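Local coordinates for Cag pathogenicity island protein (Cag10) (PDB 6IQT) that serves as the VirB8 homologue of the Cag type IV secretion system of Helicobacter pylori, this fragment being its VirB8 domain, which probably helps assemble the membrane-spanning machine, at the interface of chains A and B. Numbering follows the deposited sequence. Chains: chain A/B, Cag pathogenicity island protein (Cag10).

The interface of chains A and B. Residues chain A 104, 134, 158-160; chain B 46, 48-49, 53, 85.
Strand 154-163 of chain A, flanked by strand 125-137 and the loop holding A:Leu104, faces chain B's loop before helix 50-59, the start of that helix and strand 84-90. A:Asp158 reaches into this loop, and its short carboxylate suits a place ringed by donors. The hydroxyl OG of B:Ser46 sits near both carboxylate oxygens, 2.5 Å from A:Asp158 OD2, on its syn side, and 2.9 Å from A:Asp158 OD1. B:Ser49 OG donates to A:Asp158 OD2 from above the carboxylate plane at 2.8 Å. Serine suits both places, supplying a hydroxyl donor on a short side chain that probably lets the loop approach closely. The chi1 of B:Ser49 (54°) turns OG towards the carboxylate while CB lies over the centre of the A:Tyr134 ring, a CH-pi contact to which tyrosine offers a flat face. Long enough to arrive from strand 84-90, B:Arg85 grips A:Asp158 OD1 end-on with NH1 and NH2, the nearer, NH2, forming a salt bridge at 3.0 Å. Both nitrogens go to one oxygen and the planes stand 73° apart, so this is not a parallel two-pronged pairing. The backbone N of A:Ile159 also donates to OD1, on the anti side, and should help fix the carboxylate's rotation. A:Leu104 rests an apolar methyl, CD1, against the loop backbone at B:Asn48 O. The contact may belong to a self-association of CagV, although crystal packing could also produce it. A:Gln160 and B:Arg53, long polar chains suited to sharing water, cross without a direct hydrogen bond; a water in the guanidinium plane lies 3.2 Å from B:Arg53 NH2.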
# COMPACT_ATOMS: atom_id res chain seq x y z
N LEU A 104 5.33 14.04 8.81
CA LEU A 104 5.36 13.32 7.53
C LEU A 104 4.45 13.95 6.48
O LEU A 104 3.46 14.62 6.80
CB LEU A 104 4.96 11.85 7.74
CG LEU A 104 5.77 11.03 8.74
CD1 LEU A 104 5.09 9.69 8.96
CD2 LEU A 104 7.19 10.84 8.22
N TYR A 134 5.07 7.77 2.59
CA TYR A 134 5.19 8.80 3.61
C TYR A 134 6.67 9.14 3.75
O TYR A 134 7.50 8.24 3.88
CB TYR A 134 4.62 8.29 4.94
CG TYR A 134 3.15 7.94 4.87
CD1 TYR A 134 2.72 6.73 4.35
CD2 TYR A 134 2.19 8.83 5.33
CE1 TYR A 134 1.34 6.42 4.29
CE2 TYR A 134 0.85 8.53 5.27
CZ TYR A 134 0.43 7.33 4.76
OH TYR A 134 -0.93 7.05 4.72
N ASP A 158 7.17 4.96 5.29
CA ASP A 158 6.12 3.95 5.15
C ASP A 158 5.66 3.93 3.71
O ASP A 158 5.87 4.89 2.96
CB ASP A 158 4.94 4.25 6.08
CG ASP A 158 4.31 2.99 6.65
OD1 ASP A 158 4.46 1.90 6.04
OD2 ASP A 158 3.67 3.08 7.73
N ILE A 159 5.01 2.83 3.34
CA ILE A 159 4.45 2.67 2.00
C ILE A 159 3.19 1.83 2.11
O ILE A 159 3.07 0.97 2.99
CB ILE A 159 5.48 2.05 1.02
CG1 ILE A 159 5.02 2.21 -0.43
CG2 ILE A 159 5.73 0.57 1.33
CD1 ILE A 159 6.07 1.73 -1.45
N GLN A 160 2.24 2.09 1.23
CA GLN A 160 1.03 1.28 1.12
C GLN A 160 0.77 1.09 -0.37
O GLN A 160 0.96 2.03 -1.15
CB GLN A 160 -0.18 1.94 1.80
CG GLN A 160 -0.06 2.06 3.34
CD GLN A 160 0.12 0.69 4.04
OE1 GLN A 160 -0.52 -0.30 3.67
NE2 GLN A 160 1.00 0.65 5.04
N SER B 46 0.37 -0.47 10.11
CA SER B 46 1.76 -0.06 10.03
C SER B 46 1.96 1.04 11.07
O SER B 46 1.14 1.96 11.13
CB SER B 46 2.10 0.46 8.62
OG SER B 46 3.47 0.77 8.53
N ASN B 48 4.21 3.58 11.45
CA ASN B 48 4.62 4.95 11.13
C ASN B 48 3.50 5.81 10.54
O ASN B 48 3.56 7.04 10.63
CB ASN B 48 5.80 4.92 10.17
CG ASN B 48 7.11 4.71 10.89
OD1 ASN B 48 7.21 4.97 12.08
ND2 ASN B 48 8.12 4.23 10.17
N SER B 49 2.49 5.21 9.90
CA SER B 49 1.43 5.99 9.27
C SER B 49 0.07 5.80 9.95
O SER B 49 -0.96 6.05 9.32
CB SER B 49 1.33 5.65 7.78
OG SER B 49 1.18 4.25 7.58
N ARG B 53 -3.70 6.50 8.37
CA ARG B 53 -4.57 5.36 8.06
C ARG B 53 -5.95 5.57 8.66
O ARG B 53 -6.97 5.37 7.99
CB ARG B 53 -3.94 4.06 8.58
CG ARG B 53 -4.83 2.81 8.46
CD ARG B 53 -4.15 1.57 9.07
NE ARG B 53 -2.83 1.33 8.47
CZ ARG B 53 -2.59 0.49 7.47
NH1 ARG B 53 -3.58 -0.21 6.92
NH2 ARG B 53 -1.37 0.37 6.99
N ARG B 85 3.80 -5.59 11.13
CA ARG B 85 2.99 -5.04 10.05
C ARG B 85 1.90 -6.03 9.67
O ARG B 85 2.07 -7.24 9.82
CB ARG B 85 3.84 -4.73 8.81
CG ARG B 85 5.02 -3.84 9.09
CD ARG B 85 5.82 -3.57 7.82
NE ARG B 85 5.02 -2.89 6.82
CZ ARG B 85 5.04 -1.57 6.61
NH1 ARG B 85 5.84 -0.79 7.34
NH2 ARG B 85 4.27 -1.05 5.67
O HOH W 1 3.26 -2.03 2.84
O HOH W 2 -1.23 -2.17 5.04